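Local coordinates for Cg9734-pa (Drosophila melanogaster, PDB 2BK9), which binds heme through two axial histidines as a hexacoordinate insect globin and probably carries oxygen, perhaps with peroxidase activity, at residues M1-I15 with A120-L134. The protein carries 1 engineered substitution. Sequence-based numbering, arbitrary orientation. Where two conformers were deposited one is given.
Engineered in segment 120-134: S121 (natural residue Cys).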
ATOM      1  N   MET A   1       1.960   4.339 -18.859  1.00 23.26           N
ATOM      2  CA  MET A   1       0.566   3.992 -18.596  1.00 21.00           C
ATOM      3  C   MET A   1      -0.286   4.896 -19.457  1.00 19.26           C
ATOM      4  O   MET A   1      -0.136   6.130 -19.411  1.00 21.45           O
ATOM      5  CB  MET A   1       0.269   4.204 -17.137  1.00 22.04           C
ATOM      6  CG  MET A   1      -1.114   3.846 -16.806  1.00 22.51           C
ATOM      7  SD  MET A   1      -1.442   3.730 -15.075  0.70 20.34           S
ATOM      8  CE  MET A   1      -0.739   2.157 -14.693  1.00 23.71           C
ATOM      9  N   ASN A   2      -1.141   4.292 -20.272  1.00 17.25           N
ATOM     10  CA  ASN A   2      -1.906   5.060 -21.239  1.00 16.27           C
ATOM     11  C   ASN A   2      -3.097   5.710 -20.563  1.00 14.74           C
ATOM     12  O   ASN A   2      -3.387   5.502 -19.349  1.00 13.18           O
ATOM     13  CB  ASN A   2      -2.305   4.234 -22.481  1.00 16.38           C
ATOM     14  CG  ASN A   2      -3.268   3.095 -22.186  1.00 15.63           C
ATOM     15  OD1 ASN A   2      -3.094   2.005 -22.718  1.00 21.78           O
ATOM     16  ND2 ASN A   2      -4.279   3.330 -21.408  1.00 13.17           N
ATOM     17  N   SER A   3      -3.770   6.559 -21.329  1.00 14.52           N
ATOM     18  CA  SER A   3      -4.788   7.379 -20.717  1.00 13.49           C
ATOM     19  C   SER A   3      -5.963   6.521 -20.228  1.00 12.46           C
ATOM     20  O   SER A   3      -6.571   6.849 -19.184  1.00 11.53           O
ATOM     21  CB  SER A   3      -5.209   8.498 -21.690  0.65 16.34           C
ATOM     22  OG  SER A   3      -4.149   9.438 -21.870  0.65 20.41           O
ATOM     23  N   ASP A   4      -6.277   5.442 -20.945  1.00 13.30           N
ATOM     24  CA  ASP A   4      -7.313   4.517 -20.506  1.00 12.66           C
ATOM     25  C   ASP A   4      -6.945   3.903 -19.147  1.00 10.57           C
ATOM     26  O   ASP A   4      -7.791   3.749 -18.292  1.00 10.47           O
ATOM     27  CB  ASP A   4      -7.595   3.420 -21.554  1.00 14.22           C
ATOM     28  CG  ASP A   4      -8.251   3.951 -22.808  0.70 16.59           C
ATOM     29  OD1 ASP A   4      -9.145   4.788 -22.723  0.70 18.43           O
ATOM     30  OD2 ASP A   4      -7.908   3.566 -23.935  0.70 22.51           O
ATOM     31  N   GLU A   5      -5.696   3.544 -18.962  1.00 10.53           N
ATOM     32  CA  GLU A   5      -5.249   2.886 -17.760  1.00 10.15           C
ATOM     33  C   GLU A   5      -5.337   3.844 -16.559  1.00  8.85           C
ATOM     34  O   GLU A   5      -5.740   3.453 -15.462  1.00  7.88           O
ATOM     35  CB  GLU A   5      -3.860   2.349 -17.964  1.00 10.68           C
ATOM     36  CG  GLU A   5      -3.823   1.136 -18.879  1.00 12.94           C
ATOM     37  CD  GLU A   5      -2.416   0.732 -19.290  0.70 14.65           C
ATOM     38  OE1 GLU A   5      -1.519   1.572 -19.447  1.00 19.89           O
ATOM     39  OE2 GLU A   5      -2.179  -0.461 -19.447  0.70 19.28           O
ATOM     40  N   VAL A   6      -4.896   5.066 -16.736  1.00  8.22           N
ATOM     41  CA  VAL A   6      -5.029   6.055 -15.673  1.00  8.45           C
ATOM     42  C   VAL A   6      -6.466   6.220 -15.260  1.00  7.29           C
ATOM     43  O   VAL A   6      -6.794   6.254 -14.079  1.00  7.75           O
ATOM     44  CB  VAL A   6      -4.444   7.392 -16.106  1.00  9.29           C
ATOM     45  CG1 VAL A   6      -4.775   8.471 -15.125  1.00 10.35           C
ATOM     46  CG2 VAL A   6      -2.928   7.243 -16.323  1.00 11.81           C
ATOM     47  N   GLN A   7      -7.347   6.351 -16.233  1.00  7.51           N
ATOM     48  CA  GLN A   7      -8.753   6.543 -15.936  1.00  7.56           C
ATOM     49  C   GLN A   7      -9.307   5.337 -15.211  1.00  6.77           C
ATOM     50  O   GLN A   7     -10.121   5.469 -14.305  1.00  7.06           O
ATOM     51  CB  GLN A   7      -9.521   6.829 -17.244  1.00  8.08           C
ATOM     52  CG  GLN A   7     -10.999   6.969 -17.083  1.00  8.75           C
ATOM     53  CD  GLN A   7     -11.479   8.246 -16.356  1.00  9.12           C
ATOM     54  OE1 GLN A   7     -10.700   9.027 -15.840  1.00  9.23           O
ATOM     55  NE2 GLN A   7     -12.806   8.439 -16.323  1.00 10.12           N
ATOM     56  N   LEU A   8      -8.930   4.146 -15.635  1.00  7.28           N
ATOM     57  CA  LEU A   8      -9.398   2.938 -14.979  1.00  7.21           C
ATOM     58  C   LEU A   8      -8.989   2.903 -13.505  1.00  6.44           C
ATOM     59  O   LEU A   8      -9.778   2.566 -12.642  1.00  6.11           O
ATOM     60  CB  LEU A   8      -8.866   1.740 -15.762  0.50  8.02           C
ATOM     61  CG  LEU A   8      -9.353   0.360 -15.344  0.50  8.05           C
ATOM     62  CD1 LEU A   8      -8.494  -0.156 -14.115  0.50  8.64           C
ATOM     63  CD2 LEU A   8     -10.917   0.337 -15.147  0.50  7.80           C
ATOM     64  N   ILE A   9      -7.739   3.239 -13.239  1.00  5.70           N
ATOM     65  CA  ILE A   9      -7.267   3.293 -11.840  1.00  6.07           C
ATOM     66  C   ILE A   9      -8.106   4.316 -11.052  1.00  5.67           C
ATOM     67  O   ILE A   9      -8.616   4.013  -9.979  1.00  6.09           O
ATOM     68  CB  ILE A   9      -5.786   3.631 -11.791  1.00  7.05           C
ATOM     69  CG1 ILE A   9      -4.880   2.449 -12.223  0.50  7.42           C
ATOM     70  CG2 ILE A   9      -5.364   3.997 -10.362  1.00  6.94           C
ATOM     71  CD1 ILE A   9      -4.460   1.398 -11.271  0.65 12.34           C
ATOM     72  N   LYS A  10      -8.266   5.498 -11.598  1.00  6.15           N
ATOM     73  CA  LYS A  10      -9.018   6.516 -10.883  1.00  6.81           C
ATOM     74  C   LYS A  10     -10.434   6.086 -10.571  1.00  6.38           C
ATOM     75  O   LYS A  10     -10.911   6.242  -9.445  1.00  7.11           O
ATOM     76  CB  LYS A  10      -8.976   7.849 -11.611  1.00  7.09           C
ATOM     77  CG  LYS A  10      -7.625   8.510 -11.546  1.00  8.87           C
ATOM     78  CD  LYS A  10      -7.674   9.889 -12.176  1.00 11.10           C
ATOM     79  CE  LYS A  10      -6.373  10.610 -12.019  1.00 14.09           C
ATOM     80  NZ  LYS A  10      -6.688  12.065 -12.012  1.00 16.83           N
ATOM     81  N   LYS A  11     -11.121   5.579 -11.566  1.00  6.59           N
ATOM     82  CA  LYS A  11     -12.518   5.242 -11.392  1.00  6.43           C
ATOM     83  C   LYS A  11     -12.682   4.035 -10.452  1.00  5.59           C
ATOM     84  O   LYS A  11     -13.556   4.048  -9.606  1.00  7.21           O
ATOM     85  CB  LYS A  11     -13.180   4.968 -12.716  1.00  7.79           C
ATOM     86  CG  LYS A  11     -13.330   6.150 -13.664  1.00  8.89           C
ATOM     87  CD  LYS A  11     -13.992   7.386 -13.052  1.00  9.23           C
ATOM     88  CE  LYS A  11     -15.411   7.116 -12.593  1.00  9.67           C
ATOM     89  NZ  LYS A  11     -16.045   8.308 -12.012  1.00 10.68           N
ATOM     90  N   THR A  12     -11.869   2.997 -10.601  1.00  5.95           N
ATOM     91  CA  THR A  12     -12.002   1.830  -9.717  1.00  5.50           C
ATOM     92  C   THR A  12     -11.568   2.137  -8.295  1.00  5.87           C
ATOM     93  O   THR A  12     -12.111   1.534  -7.368  1.00  7.34           O
ATOM     94  CB  THR A  12     -11.248   0.606 -10.270  1.00  6.22           C
ATOM     95  OG1 THR A  12      -9.855   0.909 -10.472  1.00  5.47           O
ATOM     96  CG2 THR A  12     -11.850   0.101 -11.565  1.00  7.32           C
ATOM     97  N   TRP A  13     -10.666   3.081  -8.102  1.00  5.29           N
ATOM     98  CA  TRP A  13     -10.249   3.477  -6.768  1.00  5.19           C
ATOM     99  C   TRP A  13     -11.377   4.126  -5.967  1.00  5.22           C
ATOM    100  O   TRP A  13     -11.368   4.032  -4.760  1.00  4.98           O
ATOM    101  CB  TRP A  13      -9.084   4.464  -6.901  1.00  5.42           C
ATOM    102  CG  TRP A  13      -8.548   5.031  -5.650  1.00  4.94           C
ATOM    103  CD1 TRP A  13      -8.452   6.345  -5.361  1.00  5.49           C
ATOM    104  CD2 TRP A  13      -7.936   4.348  -4.556  1.00  5.46           C
ATOM    105  NE1 TRP A  13      -7.816   6.521  -4.156  1.00  5.44           N
ATOM    106  CE2 TRP A  13      -7.513   5.319  -3.622  1.00  5.22           C
ATOM    107  CE3 TRP A  13      -7.718   3.004  -4.241  1.00  5.30           C
ATOM    108  CZ2 TRP A  13      -6.857   4.963  -2.447  1.00  5.43           C
ATOM    109  CZ3 TRP A  13      -7.106   2.684  -3.060  1.00  5.70           C
ATOM    110  CH2 TRP A  13      -6.664   3.661  -2.181  1.00  5.84           C
ATOM    111  N   GLU A  14     -12.341   4.743  -6.660  1.00  5.64           N
ATOM    112  CA  GLU A  14     -13.400   5.443  -5.965  1.00  6.15           C
ATOM    113  C   GLU A  14     -14.098   4.527  -4.965  1.00  5.62           C
ATOM    114  O   GLU A  14     -14.572   5.011  -3.941  1.00  6.87           O
ATOM    115  CB  GLU A  14     -14.442   6.013  -6.942  1.00  6.88           C
ATOM    116  CG  GLU A  14     -13.879   7.106  -7.814  1.00  8.04           C
ATOM    117  CD  GLU A  14     -14.876   7.656  -8.802  1.00  9.45           C
ATOM    118  OE1 GLU A  14     -16.065   7.299  -8.765  1.00 13.09           O
ATOM    119  OE2 GLU A  14     -14.479   8.475  -9.644  1.00 11.52           O
ATOM    120  N   ILE A  15     -14.267   3.248  -5.281  1.00  6.05           N
ATOM    121  CA  ILE A  15     -15.009   2.345  -4.399  1.00  6.07           C
ATOM    122  C   ILE A  15     -14.251   2.118  -3.078  1.00  5.52           C
ATOM    123  O   ILE A  15     -14.758   2.475  -2.019  1.00  6.41           O
ATOM    124  CB  ILE A  15     -15.382   1.079  -5.144  1.00  7.20           C
ATOM    125  CG1 ILE A  15     -16.419   1.421  -6.197  1.00 10.52           C
ATOM    126  CG2 ILE A  15     -15.894   0.018  -4.195  1.00  8.25           C
ATOM    127  CD1 ILE A  15     -16.707   0.302  -7.177  1.00 11.13           C
ATOM    128  N   ALA A 120     -12.487  -5.532  -3.811  1.00  6.45           N
ATOM    129  CA  ALA A 120     -13.312  -4.374  -3.497  1.00  6.36           C
ATOM    130  C   ALA A 120     -13.916  -3.765  -4.762  1.00  6.08           C
ATOM    131  O   ALA A 120     -15.097  -3.369  -4.755  1.00  7.35           O
ATOM    132  CB  ALA A 120     -12.548  -3.346  -2.748  1.00  6.86           C
ATOM    133  N   SER A 121     -13.156  -3.691  -5.849  1.00  5.85           N
ATOM    134  CA  SER A 121     -13.636  -3.080  -7.082  1.00  6.80           C
ATOM    135  C   SER A 121     -13.986  -4.096  -8.141  1.00  6.97           C
ATOM    136  O   SER A 121     -14.243  -3.723  -9.291  1.00  7.76           O
ATOM    137  CB  SER A 121     -12.629  -2.081  -7.585  1.00  7.73           C
ATOM    138  OG  SER A 121     -12.513  -1.046  -6.658  1.00  9.91           O
ATOM    139  N   SER A 122     -14.002  -5.373  -7.789  1.00  6.00           N
ATOM    140  CA  SER A 122     -14.341  -6.437  -8.731  1.00  7.04           C
ATOM    141  C   SER A 122     -13.539  -6.318 -10.001  1.00  7.38           C
ATOM    142  O   SER A 122     -14.082  -6.304 -11.103  1.00  8.81           O
ATOM    143  CB  SER A 122     -15.825  -6.482  -9.013  1.00  8.04           C
ATOM    144  OG  SER A 122     -16.581  -6.667  -7.804  1.00 10.20           O
ATOM    145  N   LEU A 123     -12.216  -6.259  -9.853  1.00  6.34           N
ATOM    146  CA  LEU A 123     -11.328  -6.070 -10.988  1.00  6.61           C
ATOM    147  C   LEU A 123     -11.205  -7.355 -11.771  1.00  7.02           C
ATOM    148  O   LEU A 123     -10.941  -8.391 -11.197  1.00  7.78           O
ATOM    149  CB  LEU A 123      -9.955  -5.644 -10.535  1.00  5.92           C
ATOM    150  CG  LEU A 123      -9.855  -4.370  -9.700  1.00  6.27           C
ATOM    151  CD1 LEU A 123      -8.420  -4.143  -9.296  1.00  7.80           C
ATOM    152  CD2 LEU A 123     -10.404  -3.164 -10.399  1.00  8.74           C
ATOM    153  N   ASP A 124     -11.354  -7.268 -13.087  1.00  6.13           N
ATOM    154  CA  ASP A 124     -11.039  -8.396 -13.949  1.00  6.81           C
ATOM    155  C   ASP A 124      -9.517  -8.515 -14.088  1.00  5.97           C
ATOM    156  O   ASP A 124      -8.789  -7.707 -13.541  1.00  6.40           O
ATOM    157  CB  ASP A 124     -11.788  -8.335 -15.279  1.00  8.15           C
ATOM    158  CG  ASP A 124     -11.325  -7.248 -16.196  1.00  8.67           C
ATOM    159  OD1 ASP A 124     -10.179  -6.791 -16.101  1.00  9.00           O
ATOM    160  OD2 ASP A 124     -12.127  -6.834 -17.083  1.00 11.22           O
ATOM    161  N   GLU A 125      -9.059  -9.546 -14.794  1.00  6.58           N
ATOM    162  CA  GLU A 125      -7.627  -9.759 -14.835  1.00  6.57           C
ATOM    163  C   GLU A 125      -6.889  -8.601 -15.450  1.00  6.27           C
ATOM    164  O   GLU A 125      -5.814  -8.250 -14.993  1.00  6.63           O
ATOM    165  CB  GLU A 125      -7.288 -11.024 -15.589  1.00  8.00           C
ATOM    166  CG  GLU A 125      -7.531 -12.286 -14.856  1.00 10.55           C
ATOM    167  CD  GLU A 125      -7.123 -13.502 -15.694  1.00 11.10           C
ATOM    168  OE1 GLU A 125      -7.280 -13.534 -16.943  1.00 11.12           O
ATOM    169  OE2 GLU A 125      -6.716 -14.476 -15.046  1.00 19.11           O
ATOM    170  N   SER A 126      -7.426  -8.019 -16.521  1.00  6.16           N
ATOM    171  CA  SER A 126      -6.761  -6.910 -17.185  1.00  6.41           C
ATOM    172  C   SER A 126      -6.709  -5.690 -16.274  1.00  6.99           C
ATOM    173  O   SER A 126      -5.709  -4.988 -16.238  1.00  7.39           O
ATOM    174  CB  SER A 126      -7.504  -6.555 -18.458  1.00  6.92           C
ATOM    175  OG  SER A 126      -7.412  -7.585 -19.424  1.00  7.49           O
ATOM    176  N   GLN A 127      -7.807  -5.420 -15.578  1.00  6.45           N
ATOM    177  CA  GLN A 127      -7.869  -4.280 -14.655  1.00  5.64           C
ATOM    178  C   GLN A 127      -6.928  -4.477 -13.484  1.00  5.72           C
ATOM    179  O   GLN A 127      -6.248  -3.558 -13.063  1.00  6.37           O
ATOM    180  CB  GLN A 127      -9.324  -4.098 -14.232  0.50  5.95           C
ATOM    181  CG  GLN A 127     -10.258  -3.859 -15.419  0.50  6.40           C
ATOM    182  CD  GLN A 127     -11.708  -3.862 -15.044  0.50  4.53           C
ATOM    183  OE1 GLN A 127     -12.104  -4.556 -14.101  0.50  6.35           O
ATOM    184  NE2 GLN A 127     -12.511  -3.059 -15.738  0.50  5.64           N
ATOM    185  N   ALA A 128      -6.871  -5.695 -12.970  1.00  5.73           N
ATOM    186  CA  ALA A 128      -5.938  -6.018 -11.887  1.00  6.01           C
ATOM    187  C   ALA A 128      -4.505  -5.841 -12.361  1.00  6.25           C
ATOM    188  O   ALA A 128      -3.652  -5.370 -11.607  1.00  6.81           O
ATOM    189  CB  ALA A 128      -6.158  -7.403 -11.372  1.00  6.70           C
ATOM    190  N   ALA A 129      -4.202  -6.202 -13.620  1.00  6.17           N
ATOM    191  CA  ALA A 129      -2.888  -6.012 -14.154  1.00  6.82           C
ATOM    192  C   ALA A 129      -2.510  -4.549 -14.238  1.00  6.65           C
ATOM    193  O   ALA A 129      -1.360  -4.191 -13.977  1.00  7.02           O
ATOM    194  CB  ALA A 129      -2.772  -6.678 -15.511  1.00  8.55           C
ATOM    195  N   THR A 130      -3.454  -3.692 -14.564  1.00  6.42           N
ATOM    196  CA  THR A 130      -3.180  -2.260 -14.610  1.00  7.13           C
ATOM    197  C   THR A 130      -2.798  -1.762 -13.211  1.00  7.78           C
ATOM    198  O   THR A 130      -1.854  -1.016 -13.058  1.00  8.32           O
ATOM    199  CB  THR A 130      -4.402  -1.519 -15.155  1.00  8.00           C
ATOM    200  OG1 THR A 130      -4.655  -2.000 -16.488  1.00  9.50           O
ATOM    201  CG2 THR A 130      -4.205  -0.039 -15.185  1.00  8.29           C
ATOM    202  N   TRP A 131      -3.565  -2.192 -12.210  1.00  6.09           N
ATOM    203  CA  TRP A 131      -3.234  -1.870 -10.831  1.00  7.04           C
ATOM    204  C   TRP A 131      -1.848  -2.401 -10.444  1.00  6.74           C
ATOM    205  O   TRP A 131      -1.077  -1.713  -9.774  1.00  7.43           O
ATOM    206  CB  TRP A 131      -4.296  -2.394  -9.872  1.00  6.16           C
ATOM    207  CG  TRP A 131      -5.429  -1.461  -9.690  1.00  5.55           C
ATOM    208  CD1 TRP A 131      -6.581  -1.419 -10.405  1.00  6.44           C
ATOM    209  CD2 TRP A 131      -5.486  -0.368  -8.796  1.00  5.68           C
ATOM    210  NE1 TRP A 131      -7.383  -0.387  -9.970  1.00  5.81           N
ATOM    211  CE2 TRP A 131      -6.738   0.265  -8.976  1.00  4.94           C
ATOM    212  CE3 TRP A 131      -4.608   0.133  -7.837  1.00  5.93           C
ATOM    213  CZ2 TRP A 131      -7.112   1.349  -8.230  1.00  6.29           C
ATOM    214  CZ3 TRP A 131      -4.989   1.214  -7.093  1.00  6.41           C
ATOM    215  CH2 TRP A 131      -6.242   1.797  -7.285  1.00  5.89           C
ATOM    216  N   ALA A 132      -1.532  -3.632 -10.827  1.00  6.55           N
ATOM    217  CA  ALA A 132      -0.235  -4.191 -10.505  1.00  7.43           C
ATOM    218  C   ALA A 132       0.883  -3.387 -11.152  1.00  7.75           C
ATOM    219  O   ALA A 132       1.968  -3.297 -10.565  1.00  8.60           O
ATOM    220  CB  ALA A 132      -0.147  -5.631 -10.894  1.00  8.47           C
ATOM    221  N   LYS A 133       0.649  -2.814 -12.329  1.00  8.48           N
ATOM    222  CA  LYS A 133       1.655  -1.942 -12.940  1.00  9.07           C
ATOM    223  C   LYS A 133       1.922  -0.697 -12.093  1.00  8.09           C
ATOM    224  O   LYS A 133       3.086  -0.296 -11.931  1.00  8.68           O
ATOM    225  CB  LYS A 133       1.165  -1.554 -14.311  1.00 10.60           C
ATOM    226  CG  LYS A 133       2.101  -0.782 -15.153  1.00 14.55           C
ATOM    227  CD  LYS A 133       1.699  -0.741 -16.617  1.00 17.94           C
ATOM    228  CE  LYS A 133       0.325  -1.144 -17.004  1.00 21.70           C
ATOM    229  NZ  LYS A 133       0.191  -2.455 -17.698  1.00 24.92           N
ATOM    230  N   LEU A 134       0.879  -0.090 -11.550  1.00  7.20           N
ATOM    231  CA  LEU A 134       1.052   1.040 -10.669  1.00  6.61           C
ATOM    232  C   LEU A 134       1.815   0.636  -9.416  1.00  6.51           C
ATOM    233  O   LEU A 134       2.762   1.288  -9.003  1.00  6.64           O
ATOM    234  CB  LEU A 134      -0.295   1.646 -10.257  1.00  7.63           C
ATOM    235  CG  LEU A 134      -0.230   2.737  -9.182  1.00  8.00           C
ATOM    236  CD1 LEU A 134       0.559   3.929  -9.657  1.00 10.18           C
ATOM    237  CD2 LEU A 134      -1.632   3.134  -8.778  1.00  8.55           C
TER
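W131 extends from helix 125-134 and packs as a knob among L8, I9, T12 and W13 of helix 3-15. Its indole NE1 donates a hydrogen bond of 2.8 Å to T12 OG1. The hydroxyl lies almost in the ring plane, and the N-H points at it with an angle of 154°. In the conformer given, I9 CD1 lies over one face of the indole, 3.3 Å from the centroid of its five-membered ring; this CH-pi contact is tight and, resting on one of two conformers, is to be read with caution. The six-membered rings of W131 and W13 meet obliquely, with CH2 of W131 3.6 Å from CE3 of W13.

T12 OG1 sits between its own backbone N and carbonyl carbon (chi1 57°). From there it donates to L8 O, one turn back, and still receives the indole N-H. L8 O thus takes two donors, T12 N and T12 OG1, from opposite faces of its plane. An alanine in place of W131 would probably leave T12 OG1 without its indole donor and open a gap beside I9 and W13.

Further along, the engineered S121 donates from OG to T12 O at 2.7 Å. The methyl CG2 of T130 rests 3.7 Å from E5 CB. Near the N-terminus, E5 OE2 and K133 NZ form a long salt bridge of 3.6 Å. E5 OE1 accepts from N2 N, which helps hold the carboxylate in place. D124 and Q127 form a capping box at the start of helix 125-134.

The two helices cross nearly at right angles (96°), with axes 9.8 Å apart. In globin terms this is the A helix against the H helix. I73 of helix 56-75 touches both tryptophans, and D70 of the same helix accepts from W13 NE1. L117 of helix 103-120 also touches both tryptophan side chains.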